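PDB 2GGO: 401aa long hypothetical glucose-1-phosphate thymidylyltransferase from Sulfolobus tokodaii, which is a bifunctional sugar nucleotidyltransferase and acetyltransferase that makes UDP-N-acetylglucosamine and UDP-N-acetylgalactosamine, and probably also transfers thymidylate or uridylate to glucose 1-phosphate. Local coordinates for residues 20-34 against 51-65. Sequence-based numbering, arbitrary orientation.
Sequences TRPKAFVPILSKPLI and VIVSSKNKEYFEKKL
Aromatic packing of F25 against Y60 and F61 joins the 3-10 turn 23-25 to helix 58-64, within the nucleotidyltransferase domain. The two stacks are T-shaped and run in sequence: Y60 turns its edge to one face of F25 (planes at 60°), and F25 in turn directs its own edge, through CE2, at a face of F61, 3.5 Å from F61 CE1. I34 CG2 lies over the other face of F25, toward its rim. P22 wedges between the two helix aromatics: its CD makes a CH-pi contact over the Y60 face, 3.7 Å from the ring centroid, while its CG reaches F61 CE2 at 3.5 Å. With CG anti to the backbone N (chi1 -164°), Y60 points its ring at the turn, its face to P22 and its edge to F25. Replacing Y60 with an alanine is likely to leave P22 CD without a ring face to pack on and to open a gap over one face of F25. On the strand 48-53 side, I34 CD1 meets V51 CG2 tip to tip at 3.9 Å. V53 CG1 lies over the centre of the other F61 face. The aromatic cluster thus ties the proline-rich loop to a helix lying on the central mixed sheet of the GT-A, Rossmann-like fold.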
loop_
_atom_site.group_PDB
_atom_site.type_symbol
_atom_site.label_atom_id
_atom_site.label_comp_id
_atom_site.label_asym_id
_atom_site.label_seq_id
_atom_site.Cartn_x
_atom_site.Cartn_y
_atom_site.Cartn_z
ATOM N N THR A 20 -8.148 10.288 2.982
ATOM C CA THR A 20 -8.314 11.182 1.868
ATOM C C THR A 20 -8.166 10.526 0.473
ATOM O O THR A 20 -8.399 11.182 -0.546
ATOM C CB THR A 20 -7.322 12.311 1.935
ATOM O OG1 THR A 20 -6.034 11.726 1.906
ATOM C CG2 THR A 20 -7.514 13.145 3.250
ATOM N N ARG A 21 -7.770 9.263 0.405
ATOM C CA ARG A 21 -7.586 8.584 -0.894
ATOM C C ARG A 21 -7.913 7.095 -0.682
ATOM O O ARG A 21 -7.793 6.608 0.445
ATOM C CB ARG A 21 -6.167 8.808 -1.441
ATOM C CG ARG A 21 -5.127 7.808 -0.965
ATOM C CD ARG A 21 -3.820 7.982 -1.729
ATOM N NE ARG A 21 -3.130 9.210 -1.302
ATOM C CZ ARG A 21 -2.239 9.879 -2.013
ATOM N NH1 ARG A 21 -1.860 9.458 -3.208
ATOM N NH2 ARG A 21 -1.703 10.984 -1.519
ATOM N N PRO A 22 -8.452 6.386 -1.712
ATOM C CA PRO A 22 -8.701 4.930 -1.578
ATOM C C PRO A 22 -7.390 4.206 -1.557
ATOM O O PRO A 22 -6.441 4.706 -2.138
ATOM C CB PRO A 22 -9.514 4.562 -2.851
ATOM C CG PRO A 22 -9.909 5.863 -3.475
ATOM C CD PRO A 22 -8.925 6.913 -3.002
ATOM N N LYS A 23 -7.270 3.072 -0.877
ATOM C CA LYS A 23 -5.927 2.438 -0.863
ATOM C C LYS A 23 -5.290 2.165 -2.207
ATOM O O LYS A 23 -4.075 2.034 -2.284
ATOM C CB LYS A 23 -5.870 1.152 -0.061
ATOM C CG LYS A 23 -7.227 0.618 0.287
ATOM C CD LYS A 23 -7.327 -0.870 -0.082
ATOM C CE LYS A 23 -8.804 -1.339 -0.055
ATOM N NZ LYS A 23 -8.944 -2.748 0.458
ATOM N N ALA A 24 -6.110 2.052 -3.259
ATOM C CA ALA A 24 -5.612 1.732 -4.604
ATOM C C ALA A 24 -4.706 2.834 -5.067
ATOM O O ALA A 24 -3.880 2.643 -5.963
ATOM C CB ALA A 24 -6.799 1.597 -5.564
ATOM N N PHE A 25 -4.848 4.004 -4.449
ATOM C CA PHE A 25 -4.043 5.183 -4.846
ATOM C C PHE A 25 -2.823 5.502 -3.954
ATOM O O PHE A 25 -2.183 6.490 -4.150
ATOM C CB PHE A 25 -4.944 6.396 -5.062
ATOM C CG PHE A 25 -5.820 6.250 -6.252
ATOM C CD1 PHE A 25 -5.309 6.517 -7.533
ATOM C CD2 PHE A 25 -7.117 5.791 -6.118
ATOM C CE1 PHE A 25 -6.098 6.339 -8.654
ATOM C CE2 PHE A 25 -7.910 5.598 -7.233
ATOM C CZ PHE A 25 -7.400 5.880 -8.506
ATOM N N VAL A 26 -2.533 4.653 -2.991
ATOM C CA VAL A 26 -1.298 4.734 -2.196
ATOM C C VAL A 26 -0.129 4.783 -3.180
ATOM O O VAL A 26 -0.067 3.905 -4.065
ATOM C CB VAL A 26 -1.171 3.510 -1.267
ATOM C CG1 VAL A 26 0.259 3.310 -0.765
ATOM C CG2 VAL A 26 -2.063 3.652 -0.083
ATOM N N PRO A 27 0.798 5.796 -3.044
ATOM C CA PRO A 27 1.907 5.835 -3.974
ATOM C C PRO A 27 3.055 4.879 -3.614
ATOM O O PRO A 27 3.352 4.579 -2.433
ATOM C CB PRO A 27 2.348 7.306 -3.957
ATOM C CG PRO A 27 1.985 7.806 -2.658
ATOM C CD PRO A 27 0.906 6.912 -2.070
ATOM N N ILE A 28 3.644 4.344 -4.667
ATOM C CA ILE A 28 4.857 3.590 -4.577
ATOM C C ILE A 28 5.745 4.412 -5.478
ATOM O O ILE A 28 5.459 4.545 -6.685
ATOM C CB ILE A 28 4.665 2.174 -5.123
ATOM C CG1 ILE A 28 3.565 1.472 -4.339
ATOM C CG2 ILE A 28 5.985 1.406 -5.044
ATOM C CD1 ILE A 28 2.883 0.450 -5.141
ATOM N N LEU A 29 6.778 5.019 -4.892
ATOM C CA LEU A 29 7.544 6.056 -5.563
ATOM C C LEU A 29 6.538 7.022 -6.160
ATOM O O LEU A 29 5.579 7.415 -5.491
ATOM C CB LEU A 29 8.475 5.450 -6.617
ATOM C CG LEU A 29 9.470 4.414 -6.100
ATOM C CD1 LEU A 29 10.368 3.875 -7.203
ATOM C CD2 LEU A 29 10.319 4.949 -4.942
ATOM N N SER A 30 6.667 7.346 -7.432
ATOM C CA SER A 30 5.812 8.371 -7.974
ATOM C C SER A 30 4.406 7.974 -8.427
ATOM O O SER A 30 3.654 8.851 -8.847
ATOM C CB SER A 30 6.524 9.017 -9.145
ATOM O OG SER A 30 6.422 8.190 -10.291
ATOM N N LYS A 31 4.009 6.702 -8.384
ATOM C CA LYS A 31 2.684 6.385 -8.942
ATOM C C LYS A 31 1.853 5.503 -8.058
ATOM O O LYS A 31 2.404 4.739 -7.263
ATOM C CB LYS A 31 2.748 5.915 -10.423
ATOM C CG LYS A 31 3.424 4.599 -10.691
ATOM C CD LYS A 31 3.936 4.477 -12.131
ATOM C CE LYS A 31 4.512 3.057 -12.338
ATOM N NZ LYS A 31 4.932 2.690 -13.723
ATOM N N PRO A 32 0.524 5.647 -8.154
ATOM C CA PRO A 32 -0.326 4.874 -7.257
ATOM C C PRO A 32 -0.223 3.352 -7.512
ATOM O O PRO A 32 0.087 2.906 -8.625
ATOM C CB PRO A 32 -1.711 5.435 -7.541
ATOM C CG PRO A 32 -1.642 5.879 -8.930
ATOM C CD PRO A 32 -0.272 6.495 -9.058
ATOM N N LEU A 33 -0.454 2.575 -6.465
ATOM C CA LEU A 33 -0.533 1.145 -6.559
ATOM C C LEU A 33 -1.342 0.671 -7.791
ATOM O O LEU A 33 -0.879 -0.198 -8.535
ATOM C CB LEU A 33 -1.169 0.586 -5.285
ATOM C CG LEU A 33 -1.349 -0.940 -5.232
ATOM C CD1 LEU A 33 -0.081 -1.673 -5.262
ATOM C CD2 LEU A 33 -2.074 -1.273 -3.968
ATOM N N ILE A 34 -2.546 1.208 -7.992
ATOM C CA ILE A 34 -3.448 0.659 -8.984
ATOM C C ILE A 34 -2.893 0.839 -10.400
ATOM O O ILE A 34 -3.200 0.094 -11.327
ATOM C CB ILE A 34 -4.864 1.247 -8.861
ATOM C CG1 ILE A 34 -5.805 0.339 -9.661
ATOM C CG2 ILE A 34 -4.853 2.767 -9.315
ATOM C CD1 ILE A 34 -7.224 0.658 -9.609
ATOM N N VAL A 51 -12.584 -1.951 -12.336
ATOM C CA VAL A 51 -12.421 -1.859 -10.877
ATOM C C VAL A 51 -13.758 -1.910 -10.129
ATOM O O VAL A 51 -14.638 -1.108 -10.374
ATOM C CB VAL A 51 -11.645 -0.587 -10.464
ATOM C CG1 VAL A 51 -11.081 -0.756 -9.071
ATOM C CG2 VAL A 51 -10.549 -0.328 -11.438
ATOM N N ILE A 52 -13.910 -2.852 -9.218
ATOM C CA ILE A 52 -15.048 -2.813 -8.302
ATOM C C ILE A 52 -14.651 -1.952 -7.092
ATOM O O ILE A 52 -13.639 -2.185 -6.438
ATOM C CB ILE A 52 -15.492 -4.214 -7.896
ATOM C CG1 ILE A 52 -15.959 -4.953 -9.164
ATOM C CG2 ILE A 52 -16.628 -4.154 -6.852
ATOM C CD1 ILE A 52 -15.475 -6.387 -9.272
ATOM N N VAL A 53 -15.440 -0.921 -6.860
ATOM C CA VAL A 53 -15.150 0.083 -5.862
ATOM C C VAL A 53 -16.381 0.270 -4.959
ATOM O O VAL A 53 -17.430 -0.343 -5.183
ATOM C CB VAL A 53 -14.720 1.421 -6.528
ATOM C CG1 VAL A 53 -13.629 1.173 -7.518
ATOM C CG2 VAL A 53 -15.887 2.141 -7.220
ATOM N N SER A 54 -16.253 1.084 -3.916
ATOM C CA SER A 54 -17.417 1.446 -3.134
ATOM C C SER A 54 -18.025 2.702 -3.748
ATOM O O SER A 54 -17.330 3.462 -4.434
ATOM C CB SER A 54 -17.018 1.654 -1.677
ATOM O OG SER A 54 -16.139 2.762 -1.564
ATOM N N SER A 55 -19.323 2.914 -3.519
ATOM C CA SER A 55 -20.048 4.104 -4.043
ATOM C C SER A 55 -19.424 5.410 -3.580
ATOM O O SER A 55 -19.233 6.338 -4.387
ATOM C CB SER A 55 -21.511 4.047 -3.630
ATOM O OG SER A 55 -21.927 2.682 -3.564
ATOM N N LYS A 56 -19.081 5.459 -2.284
ATOM C CA LYS A 56 -18.238 6.543 -1.722
ATOM C C LYS A 56 -17.084 6.893 -2.642
ATOM O O LYS A 56 -16.830 8.080 -2.881
ATOM C CB LYS A 56 -17.691 6.224 -0.309
ATOM C CG LYS A 56 -17.646 4.714 0.073
ATOM C CD LYS A 56 -16.959 4.373 1.440
ATOM C CE LYS A 56 -15.431 4.091 1.329
ATOM N NZ LYS A 56 -15.077 2.636 1.110
ATOM N N ASN A 57 -16.400 5.864 -3.171
ATOM C CA ASN A 57 -15.138 6.051 -3.920
ATOM C C ASN A 57 -15.273 6.118 -5.452
ATOM O O ASN A 57 -14.307 6.404 -6.157
ATOM C CB ASN A 57 -14.084 5.010 -3.488
ATOM C CG ASN A 57 -13.715 5.111 -2.000
ATOM O OD1 ASN A 57 -13.970 6.124 -1.344
ATOM N ND2 ASN A 57 -13.112 4.046 -1.463
ATOM N N LYS A 58 -16.480 5.880 -5.947
ATOM C CA LYS A 58 -16.790 5.884 -7.390
ATOM C C LYS A 58 -16.279 7.101 -8.167
ATOM O O LYS A 58 -15.785 6.974 -9.284
ATOM C CB LYS A 58 -18.314 5.742 -7.567
ATOM C CG LYS A 58 -18.872 6.111 -8.934
ATOM C CD LYS A 58 -20.292 6.762 -8.813
ATOM C CE LYS A 58 -20.357 8.042 -7.885
ATOM N NZ LYS A 58 -20.025 9.376 -8.524
ATOM N N GLU A 59 -16.434 8.280 -7.575
ATOM C CA GLU A 59 -16.126 9.543 -8.249
ATOM C C GLU A 59 -14.624 9.741 -8.424
ATOM O O GLU A 59 -14.154 10.201 -9.480
ATOM C CB GLU A 59 -16.682 10.723 -7.440
ATOM C CG GLU A 59 -16.421 12.100 -8.104
ATOM C CD GLU A 59 -15.642 13.110 -7.215
ATOM O OE1 GLU A 59 -16.044 14.296 -7.193
ATOM O OE2 GLU A 59 -14.620 12.744 -6.572
ATOM N N TYR A 60 -13.903 9.423 -7.343
ATOM C CA TYR A 60 -12.451 9.505 -7.271
ATOM C C TYR A 60 -11.759 8.680 -8.382
ATOM O O TYR A 60 -10.891 9.195 -9.112
ATOM C CB TYR A 60 -11.995 9.049 -5.868
ATOM C CG TYR A 60 -10.571 9.442 -5.528
ATOM C CD1 TYR A 60 -10.298 10.533 -4.718
ATOM C CD2 TYR A 60 -9.500 8.741 -6.055
ATOM C CE1 TYR A 60 -8.997 10.892 -4.434
ATOM C CE2 TYR A 60 -8.218 9.094 -5.784
ATOM C CZ TYR A 60 -7.959 10.159 -4.967
ATOM O OH TYR A 60 -6.639 10.468 -4.724
ATOM N N PHE A 61 -12.160 7.411 -8.493
ATOM C CA PHE A 61 -11.622 6.497 -9.504
ATOM C C PHE A 61 -11.887 6.987 -10.908
ATOM O O PHE A 61 -10.989 7.067 -11.727
ATOM C CB PHE A 61 -12.178 5.084 -9.315
ATOM C CG PHE A 61 -11.570 4.327 -8.163
ATOM C CD1 PHE A 61 -10.524 3.435 -8.378
ATOM C CD2 PHE A 61 -12.052 4.497 -6.864
ATOM C CE1 PHE A 61 -9.958 2.714 -7.328
ATOM C CE2 PHE A 61 -11.520 3.768 -5.794
ATOM C CZ PHE A 61 -10.461 2.889 -6.013
ATOM N N GLU A 62 -13.137 7.333 -11.178
ATOM C CA GLU A 62 -13.509 7.876 -12.474
ATOM C C GLU A 62 -12.632 9.059 -12.824
ATOM O O GLU A 62 -12.148 9.151 -13.937
ATOM C CB GLU A 62 -14.996 8.232 -12.528
ATOM C CG GLU A 62 -15.779 7.426 -13.566
ATOM C CD GLU A 62 -17.228 7.093 -13.137
ATOM O OE1 GLU A 62 -17.640 7.467 -12.002
ATOM O OE2 GLU A 62 -17.954 6.439 -13.941
ATOM N N LYS A 63 -12.399 9.948 -11.866
ATOM C CA LYS A 63 -11.629 11.162 -12.127
ATOM C C LYS A 63 -10.168 10.900 -12.453
ATOM O O LYS A 63 -9.608 11.576 -13.308
ATOM C CB LYS A 63 -11.775 12.149 -10.962
ATOM C CG LYS A 63 -13.056 12.965 -11.099
ATOM C CD LYS A 63 -13.599 13.519 -9.772
ATOM C CE LYS A 63 -14.644 14.635 -10.032
ATOM N NZ LYS A 63 -14.033 15.983 -10.348
ATOM N N LYS A 64 -9.576 9.899 -11.786
ATOM C CA LYS A 64 -8.145 9.574 -11.905
ATOM C C LYS A 64 -7.780 8.557 -13.013
ATOM O O LYS A 64 -6.731 8.675 -13.641
ATOM C CB LYS A 64 -7.598 9.122 -10.547
ATOM C CG LYS A 64 -7.470 10.222 -9.502
ATOM C CD LYS A 64 -6.157 10.996 -9.624
ATOM C CE LYS A 64 -5.098 10.475 -8.642
ATOM N NZ LYS A 64 -3.744 10.244 -9.308
ATOM N N LEU A 65 -8.633 7.575 -13.269
ATOM C CA LEU A 65 -8.260 6.486 -14.171
ATOM C C LEU A 65 -8.804 6.657 -15.575
ATOM O O LEU A 65 -10.013 6.510 -15.786
ATOM C CB LEU A 65 -8.722 5.149 -13.589
ATOM C CG LEU A 65 -8.067 4.748 -12.266
ATOM C CD1 LEU A 65 -8.675 3.497 -11.750
ATOM C CD2 LEU A 65 -6.610 4.577 -12.472
#